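Local coordinates for protein alcohol dehydrogenase, zinc-containing (Thermotoga maritima, PDB 3IP1) that catalyses the NAD(+)-dependent oxidation of scyllo-inosose to 3-dehydro-scyllo-inosose, probably as a step in myo-inositol degradation, and binds two zinc ions per subunit, at residues Phe119-Cys133 against Val167-Glu179. Numbering follows the deposited sequence.
Sequences FEIGEPVCAEEMLWC and VDAKYAWSLRELE. With CD (cadmium ion), chain E.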
loop_
_atom_site.group_PDB
_atom_site.type_symbol
_atom_site.label_atom_id
_atom_site.label_comp_id
_atom_site.label_asym_id
_atom_site.label_seq_id
_atom_site.Cartn_x
_atom_site.Cartn_y
_atom_site.Cartn_z
ATOM N N PHE A 119 35.422 1.627 -2.743
ATOM C CA PHE A 119 35.595 2.060 -1.374
ATOM C C PHE A 119 36.980 2.653 -1.208
ATOM O O PHE A 119 37.932 2.103 -1.737
ATOM C CB PHE A 119 35.458 0.854 -0.436
ATOM C CG PHE A 119 34.100 0.721 0.185
ATOM C CD1 PHE A 119 33.679 1.619 1.161
ATOM C CD2 PHE A 119 33.234 -0.297 -0.215
ATOM C CE1 PHE A 119 32.397 1.500 1.737
ATOM C CE2 PHE A 119 31.964 -0.416 0.356
ATOM C CZ PHE A 119 31.555 0.474 1.334
ATOM N N GLU A 120 37.089 3.768 -0.487
ATOM C CA GLU A 120 38.403 4.344 -0.180
ATOM C C GLU A 120 38.930 3.802 1.133
ATOM O O GLU A 120 38.163 3.550 2.073
ATOM C CB GLU A 120 38.337 5.868 -0.059
ATOM C CG GLU A 120 38.157 6.584 -1.383
ATOM C CD GLU A 120 37.846 8.053 -1.191
ATOM O OE1 GLU A 120 38.342 8.670 -0.214
ATOM O OE2 GLU A 120 37.102 8.595 -2.020
ATOM N N ILE A 121 40.245 3.660 1.213
ATOM C CA ILE A 121 40.884 3.379 2.495
ATOM C C ILE A 121 40.533 4.506 3.458
ATOM O O ILE A 121 40.579 5.677 3.090
ATOM C CB ILE A 121 42.413 3.206 2.337
ATOM C CG1 ILE A 121 42.700 1.888 1.607
ATOM C CG2 ILE A 121 43.111 3.273 3.715
ATOM C CD1 ILE A 121 44.212 1.617 1.267
ATOM N N GLY A 122 40.158 4.154 4.685
ATOM C CA GLY A 122 39.770 5.161 5.666
ATOM C C GLY A 122 38.272 5.393 5.801
ATOM O O GLY A 122 37.848 6.046 6.744
ATOM N N GLU A 123 37.459 4.874 4.875
ATOM C CA GLU A 123 36.001 5.069 4.947
ATOM C C GLU A 123 35.416 4.345 6.171
ATOM O O GLU A 123 35.678 3.150 6.349
ATOM C CB GLU A 123 35.324 4.572 3.670
ATOM C CG GLU A 123 33.799 4.637 3.670
ATOM C CD GLU A 123 33.243 6.007 3.251
ATOM O OE1 GLU A 123 34.012 6.985 3.222
ATOM O OE2 GLU A 123 32.028 6.112 2.962
ATOM N N PRO A 124 34.640 5.065 7.019
ATOM C CA PRO A 124 33.979 4.412 8.159
ATOM C C PRO A 124 32.710 3.684 7.708
ATOM O O PRO A 124 31.878 4.262 6.990
ATOM C CB PRO A 124 33.615 5.579 9.087
ATOM C CG PRO A 124 33.523 6.794 8.178
ATOM C CD PRO A 124 34.381 6.527 6.971
ATOM N N VAL A 125 32.560 2.439 8.142
ATOM C CA VAL A 125 31.436 1.619 7.696
ATOM C C VAL A 125 30.840 0.761 8.793
ATOM O O VAL A 125 31.490 0.504 9.819
ATOM C CB VAL A 125 31.825 0.699 6.485
ATOM C CG1 VAL A 125 32.139 1.522 5.273
ATOM C CG2 VAL A 125 33.007 -0.221 6.828
ATOM N N CYS A 126 29.596 0.335 8.573
ATOM C CA CYS A 126 29.021 -0.777 9.313
ATOM C C CYS A 126 28.572 -1.789 8.263
ATOM O O CYS A 126 28.559 -1.480 7.075
ATOM C CB CYS A 126 27.844 -0.316 10.166
ATOM S SG CYS A 126 26.462 0.315 9.200
ATOM N N ALA A 127 28.196 -2.992 8.676
ATOM C CA ALA A 127 27.763 -3.973 7.694
ATOM C C ALA A 127 26.592 -4.828 8.156
ATOM O O ALA A 127 26.320 -4.958 9.356
ATOM C CB ALA A 127 28.934 -4.833 7.224
ATOM N N GLU A 128 25.874 -5.370 7.184
ATOM C CA GLU A 128 24.749 -6.240 7.450
ATOM C C GLU A 128 25.262 -7.613 7.902
ATOM O O GLU A 128 26.363 -8.033 7.530
ATOM C CB GLU A 128 23.860 -6.366 6.200
ATOM C CG GLU A 128 23.459 -5.019 5.608
ATOM C CD GLU A 128 22.670 -5.128 4.316
ATOM O OE1 GLU A 128 22.091 -6.186 4.022
ATOM O OE2 GLU A 128 22.622 -4.138 3.578
ATOM N N GLU A 129 24.456 -8.295 8.697
ATOM C CA GLU A 129 24.750 -9.645 9.168
ATOM C C GLU A 129 24.129 -10.745 8.260
ATOM O O GLU A 129 24.670 -11.865 8.183
ATOM C CB GLU A 129 24.298 -9.755 10.640
ATOM C CG GLU A 129 24.355 -11.132 11.281
ATOM C CD GLU A 129 23.142 -12.010 10.951
ATOM O OE1 GLU A 129 22.113 -11.511 10.468
ATOM O OE2 GLU A 129 23.224 -13.222 11.186
HETATM N N MSE A 130 23.021 -10.428 7.587
HETATM C CA MSE A 130 22.367 -11.369 6.676
HETATM C C MSE A 130 23.093 -11.315 5.345
HETATM O O MSE A 130 22.973 -10.340 4.621
HETATM C CB MSE A 130 20.890 -11.015 6.453
HETATM C CG MSE A 130 20.013 -10.871 7.715
HETATM SE SE MSE A 130 19.629 -12.582 8.606
HETATM C CE MSE A 130 18.113 -13.124 7.478
ATOM N N LEU A 131 23.858 -12.348 5.025
ATOM C CA LEU A 131 24.633 -12.347 3.799
ATOM C C LEU A 131 23.814 -12.988 2.667
ATOM O O LEU A 131 23.987 -14.162 2.334
ATOM C CB LEU A 131 26.015 -12.993 4.018
ATOM C CG LEU A 131 26.704 -12.625 5.355
ATOM C CD1 LEU A 131 27.955 -13.459 5.588
ATOM C CD2 LEU A 131 26.998 -11.096 5.518
ATOM N N TRP A 132 22.884 -12.196 2.120
ATOM C CA TRP A 132 21.998 -12.601 1.015
ATOM C C TRP A 132 22.767 -12.789 -0.302
ATOM O O TRP A 132 23.784 -12.127 -0.543
ATOM C CB TRP A 132 20.875 -11.568 0.826
ATOM C CG TRP A 132 21.344 -10.134 0.966
ATOM C CD1 TRP A 132 21.354 -9.393 2.104
ATOM C CD2 TRP A 132 21.875 -9.288 -0.069
ATOM N NE1 TRP A 132 21.856 -8.130 1.852
ATOM C CE2 TRP A 132 22.181 -8.041 0.525
ATOM C CE3 TRP A 132 22.107 -9.455 -1.444
ATOM C CZ2 TRP A 132 22.725 -6.978 -0.195
ATOM C CZ3 TRP A 132 22.633 -8.377 -2.169
ATOM C CH2 TRP A 132 22.933 -7.164 -1.538
ATOM N N CYS A 133 22.304 -13.713 -1.138
ATOM C CA CYS A 133 23.053 -14.090 -2.353
ATOM C C CYS A 133 22.881 -13.057 -3.467
ATOM O O CYS A 133 23.815 -12.788 -4.213
ATOM C CB CYS A 133 22.693 -15.514 -2.824
ATOM S SG CYS A 133 21.063 -15.749 -3.666
ATOM N N VAL A 167 34.342 -8.712 4.437
ATOM C CA VAL A 167 32.971 -8.850 3.934
ATOM C C VAL A 167 32.894 -8.380 2.484
ATOM O O VAL A 167 33.711 -7.563 2.042
ATOM C CB VAL A 167 31.925 -8.022 4.762
ATOM C CG1 VAL A 167 31.894 -8.445 6.197
ATOM C CG2 VAL A 167 32.219 -6.528 4.678
ATOM N N ASP A 168 31.882 -8.849 1.759
ATOM C CA ASP A 168 31.574 -8.267 0.456
ATOM C C ASP A 168 31.110 -6.817 0.572
ATOM O O ASP A 168 30.364 -6.469 1.483
ATOM C CB ASP A 168 30.513 -9.066 -0.279
ATOM C CG ASP A 168 30.466 -8.723 -1.752
ATOM O OD1 ASP A 168 30.009 -7.615 -2.119
ATOM O OD2 ASP A 168 30.912 -9.569 -2.548
ATOM N N ALA A 169 31.544 -5.988 -0.377
ATOM C CA ALA A 169 31.218 -4.566 -0.384
ATOM C C ALA A 169 29.722 -4.319 -0.351
ATOM O O ALA A 169 29.266 -3.327 0.216
ATOM C CB ALA A 169 31.846 -3.868 -1.607
ATOM N N LYS A 170 28.970 -5.237 -0.948
ATOM C CA LYS A 170 27.532 -5.091 -1.071
ATOM C C LYS A 170 26.797 -5.195 0.274
ATOM O O LYS A 170 25.616 -4.848 0.348
ATOM C CB LYS A 170 26.965 -6.088 -2.093
ATOM C CG LYS A 170 26.686 -7.484 -1.537
ATOM C CD LYS A 170 26.488 -8.501 -2.660
ATOM C CE LYS A 170 25.993 -9.815 -2.094
ATOM N NZ LYS A 170 25.787 -10.798 -3.183
ATOM N N TYR A 171 27.488 -5.639 1.332
ATOM C CA TYR A 171 26.902 -5.594 2.693
ATOM C C TYR A 171 27.277 -4.368 3.514
ATOM O O TYR A 171 26.681 -4.131 4.565
ATOM C CB TYR A 171 27.217 -6.862 3.500
ATOM C CG TYR A 171 26.927 -8.127 2.750
ATOM C CD1 TYR A 171 25.632 -8.410 2.301
ATOM C CD2 TYR A 171 27.941 -9.049 2.483
ATOM C CE1 TYR A 171 25.361 -9.575 1.593
ATOM C CE2 TYR A 171 27.678 -10.229 1.770
ATOM C CZ TYR A 171 26.375 -10.483 1.345
ATOM O OH TYR A 171 26.073 -11.630 0.637
ATOM N N ALA A 172 28.268 -3.603 3.060
ATOM C CA ALA A 172 28.759 -2.458 3.846
ATOM C C ALA A 172 28.026 -1.146 3.510
ATOM O O ALA A 172 27.645 -0.937 2.365
ATOM C CB ALA A 172 30.278 -2.294 3.658
ATOM N N TRP A 173 27.833 -0.301 4.525
ATOM C CA TRP A 173 27.156 0.990 4.402
ATOM C C TRP A 173 28.001 2.085 5.049
ATOM O O TRP A 173 28.531 1.917 6.147
ATOM C CB TRP A 173 25.782 0.944 5.092
ATOM C CG TRP A 173 24.799 0.056 4.388
ATOM C CD1 TRP A 173 24.513 -1.249 4.674
ATOM C CD2 TRP A 173 23.982 0.411 3.263
ATOM N NE1 TRP A 173 23.562 -1.726 3.799
ATOM C CE2 TRP A 173 23.216 -0.727 2.927
ATOM C CE3 TRP A 173 23.823 1.586 2.508
ATOM C CZ2 TRP A 173 22.295 -0.729 1.873
ATOM C CZ3 TRP A 173 22.911 1.581 1.450
ATOM C CH2 TRP A 173 22.154 0.431 1.153
ATOM N N SER A 174 28.108 3.219 4.380
ATOM C CA SER A 174 28.979 4.286 4.866
ATOM C C SER A 174 28.449 4.929 6.139
ATOM O O SER A 174 27.254 5.175 6.248
ATOM C CB SER A 174 29.131 5.365 3.807
ATOM O OG SER A 174 29.929 6.409 4.327
ATOM N N LEU A 175 29.341 5.234 7.082
ATOM C CA LEU A 175 28.973 6.051 8.233
ATOM C C LEU A 175 29.426 7.524 8.134
ATOM O O LEU A 175 29.504 8.211 9.165
ATOM C CB LEU A 175 29.517 5.436 9.530
ATOM C CG LEU A 175 29.072 4.016 9.926
ATOM C CD1 LEU A 175 29.877 3.574 11.146
ATOM C CD2 LEU A 175 27.541 3.891 10.173
ATOM N N ARG A 176 29.732 8.015 6.928
ATOM C CA ARG A 176 30.194 9.413 6.709
ATOM C C ARG A 176 29.280 10.456 7.349
ATOM O O ARG A 176 29.726 11.436 7.948
ATOM C CB ARG A 176 30.282 9.721 5.209
ATOM C CG ARG A 176 31.543 9.256 4.531
ATOM C CD ARG A 176 32.563 10.387 4.416
ATOM N NE ARG A 176 31.997 11.581 3.795
ATOM C CZ ARG A 176 32.725 12.621 3.413
ATOM N NH1 ARG A 176 32.147 13.680 2.864
ATOM N NH2 ARG A 176 34.035 12.596 3.583
ATOM N N GLU A 177 27.977 10.249 7.182
ATOM C CA GLU A 177 26.983 11.177 7.745
ATOM C C GLU A 177 27.113 11.407 9.263
ATOM O O GLU A 177 26.591 12.389 9.788
ATOM C CB GLU A 177 25.562 10.676 7.472
ATOM C CG GLU A 177 25.064 10.778 6.025
ATOM C CD GLU A 177 23.805 9.929 5.835
ATOM O OE1 GLU A 177 22.704 10.507 5.667
ATOM O OE2 GLU A 177 23.917 8.682 5.908
ATOM N N LEU A 178 27.760 10.489 9.973
ATOM C CA LEU A 178 27.897 10.639 11.428
ATOM C C LEU A 178 29.093 11.517 11.809
ATOM O O LEU A 178 29.244 11.897 12.965
ATOM C CB LEU A 178 27.994 9.274 12.132
ATOM C CG LEU A 178 26.899 8.218 11.894
ATOM C CD1 LEU A 178 27.135 7.009 12.795
ATOM C CD2 LEU A 178 25.490 8.763 12.114
ATOM N N GLU A 179 29.956 11.814 10.847
ATOM C CA GLU A 179 31.140 12.615 11.146
ATOM C C GLU A 179 30.748 14.024 11.589
ATOM O O GLU A 179 29.983 14.698 10.917
ATOM C CB GLU A 179 32.088 12.655 9.954
ATOM C CG GLU A 179 32.912 11.376 9.809
ATOM C CD GLU A 179 33.625 11.284 8.469
ATOM O OE1 GLU A 179 33.465 12.214 7.659
ATOM O OE2 GLU A 179 34.334 10.281 8.215
HETATM CD CD CD E . 19.243 -14.882 -2.161
#
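Strands 124-127 and 172-174 pair antiparallel in the GroES-like domain of this zinc-containing alcohol dehydrogenase, and segment 119-133 runs on to the four-cysteine structural metal site. Cys126 and Trp173 form the hydrogen-bonded pair, with Trp173 N 2.9 Å from Cys126 O and Cys126 N giving its hydrogen back to Trp173 O. Past the strand, the Glu128 carboxylate bridges two indoles. Its OE2 takes Trp173 NE1 at 2.6 Å on the anti lone pair, nearly coplanar with that ring, while OE1 accepts Trp132 NE1 at 2.9 Å from the syn side, in the plane of the Trp132 ring though NE1 sits somewhat out of the carboxylate plane. Tyr171 meets Trp132 edge to face, planes 82° apart, with CE1 3.7 Å from Trp132 CE2; its OH donates to Trp132 O at 2.6 Å. With CG set between backbone N and carbonyl carbon (chi1 84°), Lys170 extends past the six-membered ring of Trp132, makes an off-centre CH-pi contact through CE, and brings NZ 3.0 Å from Cys133 O. Leu131 CD2 lies over one Tyr171 face, and Lys170 CG over the other. With an alanine at Trp132, the Tyr171 edge and Lys170 chain lose the indole both lean on, and Glu128 OE1 would probably miss that donor, leaving the carboxylate less firmly held. Cys133 SG binds the cadmium ion occupying this zinc site at 2.5 Å, with Cys136, Cys139 and Cys147 completing it. At the far end, Ser174 OG donates to Glu123 OE2, which also salt-bridges Arg114. Strand 98-106 pairs with the other edge of strand 124-127, Val125 and Ala172 pack on strand 57-66, and helix 349-358 packs against Cys126 and Trp173.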